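Local coordinates for protein oxalate--CoA ligase (Arabidopsis thaliana, PDB 5IE2) that belongs to the AMP-binding (ANL) family of enzymes and holds adenosine-5'-triphosphate in a pocket lined by residues of both family regions, at residues His216-Gly221 with Trp256-Val260; Leu282-Cys288 with Ala306-Tyr312; Gln438-Gly443 with Ile501-Ala507. All blocks are in the same frame, centred on the assembly; numbering follows the deposited sequence.

Interaction 1: His216-Gly221 with Trp256-Val260; sequences HGLLAG and WYTAV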
loop_
_atom_site.group_PDB
_atom_site.type_symbol
_atom_site.label_atom_id
_atom_site.label_comp_id
_atom_site.label_asym_id
_atom_site.label_seq_id
_atom_site.Cartn_x
_atom_site.Cartn_y
_atom_site.Cartn_z
ATOM N N HIS A 216 -1.248 1.561 -0.376
ATOM C CA HIS A 216 0.041 1.723 -1.081
ATOM C C HIS A 216 -0.222 1.997 -2.587
ATOM O O HIS A 216 0.194 3.035 -3.143
ATOM C CB HIS A 216 0.918 0.476 -0.869
ATOM C CG HIS A 216 2.271 0.514 -1.543
ATOM N ND1 HIS A 216 3.269 -0.393 -1.231
ATOM C CD2 HIS A 216 2.748 1.252 -2.575
ATOM C CE1 HIS A 216 4.323 -0.167 -2.000
ATOM N NE2 HIS A 216 4.024 0.807 -2.842
ATOM N N GLY A 217 -0.895 1.073 -3.260
ATOM C CA GLY A 217 -1.168 1.309 -4.685
ATOM C C GLY A 217 -2.073 2.510 -4.881
ATOM O O GLY A 217 -1.878 3.309 -5.813
ATOM N N LEU A 218 -3.064 2.680 -4.001
ATOM C CA LEU A 218 -4.007 3.797 -4.155
ATOM C C LEU A 218 -3.340 5.167 -3.994
ATOM O O LEU A 218 -3.504 6.031 -4.855
ATOM C CB LEU A 218 -5.134 3.674 -3.131
ATOM C CG LEU A 218 -6.284 4.652 -3.149
ATOM C CD1 LEU A 218 -6.969 4.531 -4.530
ATOM C CD2 LEU A 218 -7.287 4.305 -2.027
ATOM N N LEU A 219 -2.636 5.394 -2.867
ATOM C CA LEU A 219 -2.028 6.725 -2.606
ATOM C C LEU A 219 -0.785 6.991 -3.425
ATOM O O LEU A 219 -0.612 8.077 -3.982
ATOM C CB LEU A 219 -1.648 6.910 -1.095
ATOM C CG LEU A 219 -2.741 7.578 -0.271
ATOM C CD1 LEU A 219 -2.918 9.085 -0.668
ATOM C CD2 LEU A 219 -4.112 6.801 -0.373
ATOM N N ALA A 220 0.140 6.038 -3.484
ATOM C CA ALA A 220 1.414 6.322 -4.145
ATOM C C ALA A 220 1.324 6.136 -5.634
ATOM O O ALA A 220 1.700 7.027 -6.397
ATOM C CB ALA A 220 2.556 5.408 -3.567
ATOM N N GLY A 221 0.897 4.949 -6.058
ATOM C CA GLY A 221 0.840 4.703 -7.505
ATOM C C GLY A 221 -0.195 5.578 -8.234
ATOM O O GLY A 221 0.126 6.201 -9.241
ATOM N N TRP A 256 9.040 5.328 -13.320
ATOM C CA TRP A 256 9.243 4.755 -11.967
ATOM C C TRP A 256 8.179 3.683 -11.744
ATOM O O TRP A 256 7.189 3.620 -12.514
ATOM C CB TRP A 256 9.130 5.886 -10.895
ATOM C CG TRP A 256 7.758 6.451 -10.771
ATOM C CD1 TRP A 256 7.106 7.251 -11.695
ATOM C CD2 TRP A 256 6.837 6.255 -9.682
ATOM N NE1 TRP A 256 5.851 7.579 -11.225
ATOM C CE2 TRP A 256 5.673 7.025 -9.975
ATOM C CE3 TRP A 256 6.921 5.566 -8.444
ATOM C CZ2 TRP A 256 4.559 7.106 -9.081
ATOM C CZ3 TRP A 256 5.816 5.649 -7.534
ATOM C CH2 TRP A 256 4.636 6.388 -7.880
ATOM N N TYR A 257 8.312 2.887 -10.662
ATOM C CA TYR A 257 7.183 2.117 -10.158
ATOM C C TYR A 257 7.393 1.890 -8.649
ATOM O O TYR A 257 8.501 2.111 -8.116
ATOM C CB TYR A 257 6.976 0.744 -10.902
ATOM C CG TYR A 257 7.937 -0.376 -10.539
ATOM C CD1 TYR A 257 7.578 -1.379 -9.620
ATOM C CD2 TYR A 257 9.198 -0.447 -11.127
ATOM C CE1 TYR A 257 8.448 -2.413 -9.287
ATOM C CE2 TYR A 257 10.074 -1.467 -10.821
ATOM C CZ TYR A 257 9.690 -2.468 -9.901
ATOM O OH TYR A 257 10.559 -3.481 -9.580
ATOM N N THR A 258 6.319 1.479 -8.007
ATOM C CA THR A 258 6.378 1.164 -6.581
ATOM C C THR A 258 5.752 -0.201 -6.374
ATOM O O THR A 258 4.739 -0.561 -7.048
ATOM C CB THR A 258 5.661 2.264 -5.742
ATOM O OG1 THR A 258 5.816 1.970 -4.351
ATOM C CG2 THR A 258 4.150 2.334 -6.066
ATOM N N ALA A 259 6.326 -0.986 -5.453
ATOM C CA ALA A 259 5.783 -2.306 -5.201
ATOM C C ALA A 259 6.184 -2.726 -3.814
ATOM O O ALA A 259 6.980 -2.044 -3.150
ATOM C CB ALA A 259 6.268 -3.327 -6.241
ATOM N N VAL A 260 5.645 -3.841 -3.372
ATOM C CA VAL A 260 6.073 -4.428 -2.081
ATOM C C VAL A 260 7.195 -5.475 -2.342
ATOM O O VAL A 260 7.319 -5.998 -3.472
ATOM C CB VAL A 260 4.881 -5.084 -1.352
ATOM C CG1 VAL A 260 3.762 -4.016 -1.115
ATOM C CG2 VAL A 260 4.329 -6.286 -2.200
#
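Helix segment 216-221 runs nearly antiparallel to strand 256-259, at 155° between their N-to-C directions, with axes 9.2 Å apart at closest approach. The nearest CA atoms, those of G221 and T258, lie 6.6 Å from each other. The helix widens into a pi-type turn over 216-221, although the bond from A220 N to H216 O (3.0 Å) keeps alpha spacing. A CB on G221 would be crowded by G217 O of its own helix, at 3.1 Å, whereas at 4.1 Å from T258 CG2 it would clear the strand.

The strand is an outermost one of a mixed sheet, parallel to its neighbour 284-287, in the N-terminal AMP-binding region of an ANL-family protein, and helix 215-227 covers the face bearing W256 and T258. Only 252 Å² is buried, yet every touching residue is buried in the fold. The polar centre is the hydrogen bond between H216 NE2 and T258 OG1 (2.6 Å), whose direction stays open. With chi1 at t, the imidazole reaches out to the strand; H216 CE1 also lies 3.5 Å from A259 O, at the ring edge, and H216 ND1 is 3.7 Å from V260 CG1 while bonding to S289. H319 stacks on the same ring. Further along, A220 CB meets T258 CG2 at 4.3 Å, and the indole of W256 points its edge at the helix, CH2 standing 3.4 Å from A220 O, a carbonyl with no hydrogen-bonding partner in the model.

Interaction 2: Leu282-Cys288 with Ala306-Tyr312; sequences LRFIRSC and APVLEAY. With ATP (adenosine-5'-triphosphate), chain C.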
loop_
_atom_site.group_PDB
_atom_site.type_symbol
_atom_site.label_atom_id
_atom_site.label_comp_id
_atom_site.label_asym_id
_atom_site.label_seq_id
_atom_site.Cartn_x
_atom_site.Cartn_y
_atom_site.Cartn_z
ATOM N N LEU A 282 14.718 4.044 -15.589
ATOM C CA LEU A 282 13.770 4.656 -14.622
ATOM C C LEU A 282 14.502 5.671 -13.739
ATOM O O LEU A 282 15.707 5.526 -13.476
ATOM C CB LEU A 282 13.163 3.562 -13.756
ATOM C CG LEU A 282 12.469 2.468 -14.525
ATOM C CD1 LEU A 282 11.922 1.356 -13.557
ATOM C CD2 LEU A 282 11.328 3.048 -15.411
ATOM N N ARG A 283 13.784 6.681 -13.268
ATOM C CA ARG A 283 14.292 7.605 -12.285
ATOM C C ARG A 283 14.563 6.899 -10.950
ATOM O O ARG A 283 15.569 7.164 -10.293
ATOM C CB ARG A 283 13.291 8.763 -12.046
ATOM C CG ARG A 283 13.230 9.785 -13.123
ATOM C CD ARG A 283 12.969 11.205 -12.477
ATOM N NE ARG A 283 11.653 11.298 -11.927
ATOM C CZ ARG A 283 11.371 11.583 -10.656
ATOM N NH1 ARG A 283 12.328 11.804 -9.740
ATOM N NH2 ARG A 283 10.106 11.673 -10.317
ATOM N N PHE A 284 13.661 6.018 -10.557
ATOM C CA PHE A 284 13.815 5.266 -9.300
ATOM C C PHE A 284 12.830 4.120 -9.273
ATOM O O PHE A 284 11.855 4.063 -10.041
ATOM C CB PHE A 284 13.604 6.165 -8.039
ATOM C CG PHE A 284 12.196 6.692 -7.903
ATOM C CD1 PHE A 284 11.243 6.039 -7.124
ATOM C CD2 PHE A 284 11.815 7.839 -8.584
ATOM C CE1 PHE A 284 9.951 6.551 -7.012
ATOM C CE2 PHE A 284 10.541 8.354 -8.470
ATOM C CZ PHE A 284 9.598 7.715 -7.695
ATOM N N ILE A 285 13.076 3.200 -8.355
ATOM C CA ILE A 285 12.170 2.098 -8.091
ATOM C C ILE A 285 11.870 2.207 -6.605
ATOM O O ILE A 285 12.785 2.419 -5.843
ATOM C CB ILE A 285 12.811 0.728 -8.430
ATOM C CG1 ILE A 285 12.887 0.572 -9.972
ATOM C CG2 ILE A 285 11.968 -0.458 -7.802
ATOM C CD1 ILE A 285 13.803 -0.661 -10.372
ATOM N N ARG A 286 10.598 2.101 -6.230
ATOM C CA ARG A 286 10.246 2.259 -4.831
ATOM C C ARG A 286 9.773 0.944 -4.199
ATOM O O ARG A 286 9.131 0.114 -4.872
ATOM C CB ARG A 286 9.165 3.355 -4.728
ATOM C CG ARG A 286 8.710 3.644 -3.264
ATOM C CD ARG A 286 7.630 4.732 -3.346
ATOM N NE ARG A 286 7.163 5.128 -2.008
ATOM C CZ ARG A 286 6.023 4.733 -1.434
ATOM N NH1 ARG A 286 5.181 3.861 -2.023
ATOM N NH2 ARG A 286 5.719 5.219 -0.230
ATOM N N SER A 287 10.096 0.757 -2.895
ATOM C CA SER A 287 9.592 -0.387 -2.159
ATOM C C SER A 287 8.967 0.096 -0.852
ATOM O O SER A 287 9.465 1.034 -0.293
ATOM C CB SER A 287 10.749 -1.381 -1.878
ATOM O OG SER A 287 10.293 -2.559 -1.188
ATOM N N CYS A 288 7.859 -0.495 -0.419
ATOM C CA CYS A 288 7.205 -0.070 0.837
ATOM C C CYS A 288 6.380 -1.233 1.358
ATOM O O CYS A 288 6.228 -2.242 0.632
ATOM C CB CYS A 288 6.351 1.211 0.580
ATOM S SG CYS A 288 5.782 2.004 2.081
ATOM N N ALA A 306 18.427 1.315 -11.693
ATOM C CA ALA A 306 17.837 2.523 -11.111
ATOM C C ALA A 306 18.007 2.485 -9.593
ATOM O O ALA A 306 18.036 1.398 -9.017
ATOM C CB ALA A 306 16.354 2.635 -11.473
ATOM N N PRO A 307 18.101 3.657 -8.964
ATOM C CA PRO A 307 18.160 3.666 -7.482
ATOM C C PRO A 307 16.879 3.097 -6.857
ATOM O O PRO A 307 15.771 3.407 -7.304
ATOM C CB PRO A 307 18.331 5.154 -7.132
ATOM C CG PRO A 307 17.672 5.864 -8.323
ATOM C CD PRO A 307 18.096 5.021 -9.521
ATOM N N VAL A 308 17.042 2.303 -5.795
ATOM C CA VAL A 308 15.899 1.668 -5.125
ATOM C C VAL A 308 15.691 2.345 -3.791
ATOM O O VAL A 308 16.596 2.323 -2.954
ATOM C CB VAL A 308 16.127 0.177 -4.942
ATOM C CG1 VAL A 308 15.005 -0.454 -4.098
ATOM C CG2 VAL A 308 16.157 -0.485 -6.349
ATOM N N LEU A 309 14.541 3.003 -3.644
ATOM C CA LEU A 309 14.243 3.840 -2.467
ATOM C C LEU A 309 13.163 3.167 -1.635
ATOM O O LEU A 309 12.021 2.986 -2.099
ATOM C CB LEU A 309 13.770 5.226 -2.915
ATOM C CG LEU A 309 14.651 5.881 -3.996
ATOM C CD1 LEU A 309 14.044 7.254 -4.396
ATOM C CD2 LEU A 309 16.119 6.059 -3.451
ATOM N N GLU A 310 13.528 2.804 -0.413
ATOM C CA GLU A 310 12.582 2.186 0.497
ATOM C C GLU A 310 11.852 3.218 1.352
ATOM O O GLU A 310 12.454 4.193 1.832
ATOM C CB GLU A 310 13.321 1.201 1.422
ATOM C CG GLU A 310 12.337 0.314 2.181
ATOM C CD GLU A 310 12.976 -0.713 3.098
ATOM O OE1 GLU A 310 14.208 -0.678 3.317
ATOM O OE2 GLU A 310 12.207 -1.560 3.622
ATOM N N ALA A 311 10.554 3.012 1.493
ATOM C CA ALA A 311 9.714 3.893 2.308
ATOM C C ALA A 311 9.017 3.057 3.396
ATOM O O ALA A 311 8.925 1.837 3.269
ATOM C CB ALA A 311 8.657 4.583 1.454
ATOM N N TYR A 312 8.477 3.744 4.400
ATOM C CA TYR A 312 7.732 3.156 5.516
ATOM C C TYR A 312 6.354 3.833 5.564
ATOM O O TYR A 312 6.259 5.051 5.438
ATOM C CB TYR A 312 8.532 3.376 6.802
ATOM C CG TYR A 312 7.815 3.228 8.145
ATOM C CD1 TYR A 312 7.151 2.045 8.485
ATOM C CD2 TYR A 312 7.949 4.215 9.109
ATOM C CE1 TYR A 312 6.548 1.874 9.783
ATOM C CE2 TYR A 312 7.391 4.057 10.383
ATOM C CZ TYR A 312 6.684 2.913 10.701
ATOM O OH TYR A 312 6.119 2.808 11.950
HETATM P PG ATP C . -2.796 -4.570 11.197
HETATM O O1G ATP C . -1.929 -5.318 12.211
HETATM O O2G ATP C . -4.184 -5.096 11.109
HETATM O O3G ATP C . -2.768 -3.064 11.448
HETATM P PB ATP C . -0.834 -4.061 9.142
HETATM O O1B ATP C . -0.060 -4.974 8.216
HETATM O O2B ATP C . -0.167 -3.396 10.293
HETATM O O3B ATP C . -2.179 -4.813 9.705
HETATM P PA ATP C . -0.843 -1.931 7.095
HETATM O O1A ATP C . -1.299 -0.529 7.475
HETATM O O2A ATP C . -1.183 -2.480 5.764
HETATM O O3A ATP C . -1.511 -2.938 8.165
HETATM O "O5'" ATP C . 0.724 -2.056 7.402
HETATM C "C5'" ATP C . 1.511 -1.027 8.052
HETATM C "C4'" ATP C . 2.668 -1.756 8.759
HETATM O "O4'" ATP C . 3.557 -2.298 7.764
HETATM C "C3'" ATP C . 3.567 -0.819 9.505
HETATM O "O3'" ATP C . 3.007 -0.531 10.784
HETATM C "C2'" ATP C . 4.862 -1.598 9.605
HETATM O "O2'" ATP C . 4.714 -2.629 10.594
HETATM C "C1'" ATP C . 4.876 -2.301 8.279
HETATM N N9 ATP C . 5.741 -1.624 7.283
HETATM C C8 ATP C . 5.399 -0.724 6.354
HETATM N N7 ATP C . 6.507 -0.381 5.627
HETATM C C5 ATP C . 7.552 -1.121 6.122
HETATM C C6 ATP C . 8.991 -1.262 5.798
HETATM N N6 ATP C . 9.529 -0.566 4.742
HETATM N N1 ATP C . 9.699 -2.138 6.547
HETATM C C2 ATP C . 9.144 -2.853 7.553
HETATM N N3 ATP C . 7.837 -2.771 7.911
HETATM C C4 ATP C . 7.033 -1.924 7.206
HETATM O O HOH W 1 10.115 -1.987 1.515
#
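Parallel strands satisfy their backbones by letting one residue bond to two partners on the neighbouring strand, and strands 284-287 and 308-312 follow that rule closely. I285 gives its N to P307 O (2.9 Å) and receives L309 N at its O (2.9 Å); S287 repeats the pattern, with its N on L309 O (3.1 Å) and its O taking A311 N (2.9 Å). R286, between them, turns its N and O to the other side, bonding to the backbone of Y257 and A259; its O also takes H264 NE2. CA-H...O contacts, such as R286 CA to L309 O at 3.3 Å, fill the spaces between these bonds.

Most side-chain polar groups have partners too. S287 OG donates to a water 2.8 Å away, which donates in turn to E310 OE2 at 3.0 Å. That carboxylate oxygen also takes L292 N and the ATP N6 (3.1 Å), while A311 O accepts the same N6 at 2.9 Å, so side chain and backbone together read the adenine amino group. R286 bonds through NE to Y198 and through NH1 to T258 and H319; R283 salt-bridges D204, and Y312 OH binds D394.

Helix 261-273 touches I285 and S287, on the face shared with V308 and E310; helix 215-227 meets R286 on the other, beside L309. Helix 294-304 links the two strands as a beta-alpha-beta unit, strand 256-259 flanks 284-287, and strand 319-323 adjoins 308-314 antiparallel.

Interaction 3: Gln438-Gly443 with Ile501-Ala507; sequences QGVAFG and IQRRIVA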
loop_
_atom_site.group_PDB
_atom_site.type_symbol
_atom_site.label_atom_id
_atom_site.label_comp_id
_atom_site.label_asym_id
_atom_site.label_seq_id
_atom_site.Cartn_x
_atom_site.Cartn_y
_atom_site.Cartn_z
ATOM N N GLN A 438 12.627 -17.683 -1.121
ATOM C CA GLN A 438 11.840 -16.895 -0.185
ATOM C C GLN A 438 12.066 -17.353 1.254
ATOM O O GLN A 438 12.388 -18.505 1.492
ATOM C CB GLN A 438 10.343 -16.946 -0.528
ATOM C CG GLN A 438 9.477 -16.045 0.368
ATOM C CD GLN A 438 9.818 -14.524 0.254
ATOM O OE1 GLN A 438 10.781 -14.024 0.877
ATOM N NE2 GLN A 438 8.991 -13.787 -0.528
ATOM N N GLY A 439 11.928 -16.464 2.230
ATOM C CA GLY A 439 12.141 -16.899 3.622
ATOM C C GLY A 439 11.423 -16.033 4.644
ATOM O O GLY A 439 11.269 -14.824 4.409
ATOM N N VAL A 440 11.004 -16.610 5.775
ATOM C CA VAL A 440 10.289 -15.823 6.781
ATOM C C VAL A 440 10.611 -16.377 8.163
ATOM O O VAL A 440 10.559 -17.595 8.387
ATOM C CB VAL A 440 8.727 -15.816 6.573
ATOM C CG1 VAL A 440 8.191 -17.243 6.578
ATOM C CG2 VAL A 440 8.019 -14.985 7.660
ATOM N N ALA A 441 10.999 -15.500 9.083
ATOM C CA ALA A 441 11.274 -15.916 10.460
ATOM C C ALA A 441 10.097 -15.580 11.345
ATOM O O ALA A 441 9.367 -14.641 11.041
ATOM C CB ALA A 441 12.558 -15.237 11.013
ATOM N N PHE A 442 9.953 -16.291 12.469
ATOM C CA PHE A 442 8.785 -16.107 13.330
ATOM C C PHE A 442 9.018 -16.690 14.714
ATOM O O PHE A 442 9.836 -17.606 14.898
ATOM C CB PHE A 442 7.520 -16.728 12.683
ATOM C CG PHE A 442 7.647 -18.202 12.340
ATOM C CD1 PHE A 442 7.323 -19.165 13.280
ATOM C CD2 PHE A 442 8.041 -18.614 11.075
ATOM C CE1 PHE A 442 7.419 -20.524 12.978
ATOM C CE2 PHE A 442 8.134 -19.969 10.763
ATOM C CZ PHE A 442 7.833 -20.922 11.727
ATOM N N GLY A 443 8.314 -16.140 15.708
ATOM C CA GLY A 443 8.471 -16.571 17.086
ATOM C C GLY A 443 7.569 -17.766 17.380
ATOM O O GLY A 443 6.527 -17.935 16.766
ATOM N N ILE A 501 3.658 -11.449 3.674
ATOM C CA ILE A 501 3.601 -12.760 4.299
ATOM C C ILE A 501 3.322 -12.483 5.762
ATOM O O ILE A 501 4.093 -11.760 6.368
ATOM C CB ILE A 501 4.942 -13.518 4.117
ATOM C CG1 ILE A 501 5.342 -13.590 2.628
ATOM C CG2 ILE A 501 4.904 -14.894 4.803
ATOM C CD1 ILE A 501 6.849 -13.937 2.407
ATOM N N GLN A 502 2.266 -13.017 6.358
ATOM C CA GLN A 502 2.050 -12.720 7.784
ATOM C C GLN A 502 2.623 -13.790 8.701
ATOM O O GLN A 502 2.290 -14.965 8.556
ATOM C CB GLN A 502 0.578 -12.457 8.121
ATOM C CG GLN A 502 -0.158 -11.613 7.084
ATOM C CD GLN A 502 -1.483 -11.068 7.602
ATOM O OE1 GLN A 502 -2.299 -11.811 8.153
ATOM N NE2 GLN A 502 -1.698 -9.769 7.427
ATOM N N ARG A 503 3.493 -13.379 9.628
ATOM C CA ARG A 503 4.293 -14.342 10.373
ATOM C C ARG A 503 3.424 -15.194 11.287
ATOM O O ARG A 503 3.690 -16.375 11.437
ATOM C CB ARG A 503 5.352 -13.663 11.251
ATOM C CG ARG A 503 5.976 -12.440 10.673
ATOM C CD ARG A 503 7.062 -11.912 11.580
ATOM N NE ARG A 503 8.246 -12.320 10.887
ATOM C CZ ARG A 503 8.950 -11.591 10.036
ATOM N NH1 ARG A 503 8.718 -10.297 9.852
ATOM N NH2 ARG A 503 9.974 -12.182 9.447
ATOM N N ARG A 504 2.346 -14.642 11.837
ATOM C CA ARG A 504 1.506 -15.446 12.730
ATOM C C ARG A 504 0.831 -16.607 11.995
ATOM O O ARG A 504 0.753 -17.726 12.500
ATOM C CB ARG A 504 0.441 -14.569 13.399
ATOM C CG ARG A 504 0.978 -13.731 14.544
ATOM C CD ARG A 504 -0.075 -12.762 15.115
ATOM N NE ARG A 504 0.297 -12.308 16.466
ATOM C CZ ARG A 504 -0.330 -11.358 17.160
ATOM N NH1 ARG A 504 -1.397 -10.756 16.661
ATOM N NH2 ARG A 504 0.095 -11.023 18.371
ATOM N N ILE A 505 0.429 -16.356 10.758
ATOM C CA ILE A 505 -0.195 -17.395 9.952
ATOM C C ILE A 505 0.804 -18.494 9.608
ATOM O O ILE A 505 0.481 -19.686 9.655
ATOM C CB ILE A 505 -0.780 -16.830 8.663
ATOM C CG1 ILE A 505 -2.096 -16.146 8.966
ATOM C CG2 ILE A 505 -0.998 -17.931 7.630
ATOM C CD1 ILE A 505 -1.926 -14.792 9.550
ATOM N N VAL A 506 2.016 -18.081 9.246
ATOM C CA VAL A 506 3.083 -19.022 8.942
ATOM C C VAL A 506 3.358 -19.891 10.157
ATOM O O VAL A 506 3.470 -21.125 10.057
ATOM C CB VAL A 506 4.392 -18.302 8.521
ATOM C CG1 VAL A 506 5.519 -19.289 8.352
ATOM C CG2 VAL A 506 4.191 -17.492 7.244
ATOM N N ALA A 507 3.438 -19.235 11.309
ATOM C CA ALA A 507 3.762 -19.905 12.562
ATOM C C ALA A 507 2.739 -20.968 12.874
ATOM O O ALA A 507 3.106 -22.138 13.066
ATOM C CB ALA A 507 3.849 -18.916 13.695
#
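This is a helix-on-sheet contact in which apolar packing is joined to an arginine grip on a strand carbonyl, and it ties the chain's last helix to an outermost strand of the small C-terminal sheet. Strand 438-443 and helix 503-507 cross almost at right angles (81°), their axes approaching to 7.9 Å; R503, V506 and A507 of the helix, with I501 just ahead of the N-cap residue Q502, carry the contact.

V440 and F442, two residues apart on the strand, both direct their CA-to-CB bonds at the helix. V440 CG1 meets V506 CG1 at 3.8 Å, and V440 CG2 touches I501 CG2 at 4.2 Å. The F442 ring lies along the first turn: CE2 is 3.6 Å from V506 CG1, and A507 CA sits over one face in a CH-pi contact, 4.0 Å from the ring centroid. At the far end, Q438 NE2 comes within 3.6 Å of I501 CD1, while bonding to Q265.

R503 supplies the polar component. Its NE and NH2 both donate to A441 O, at 2.6 Å and 3.0 Å, a bifurcated acceptance by one carbonyl; NH2 also forms a salt bridge with D427, whose carboxylate takes A441 N as well. An arginine and an aspartate thus hold both polar backbone atoms of A441.

Strand 450-459 pairs antiparallel with this strand through V440 and F442, helix 423-430 touches A441 through V426, and helix 261-273 of the N-terminal region meets Q438 and I501 through T262.

How the interactions relate
Interactions 1 and 2 are parts of one construction, their centres 10 Å apart: strands 256-259 and 284-287 are sheet neighbours, joined where Y257 O meets R286 N at 2.8 Å. R286 NH1 then reaches T258 OG1 (3.1 Å), linking the H216-T258 pair to strand 284-287. The ATP lies at the C-terminal end of these strands, and interaction 2 contacts its adenine directly. The side chain of H216 is about 8 Å from the ATP. Interaction 3 belongs to the C-terminal region, its centre 24 and 25 Å from those of interactions 1 and 2, without touching either. Even so, the R503 side chain is also about 8 Å from the ATP, so interactions 1 and 3 each bring a side chain near the nucleotide that interaction 2 contacts.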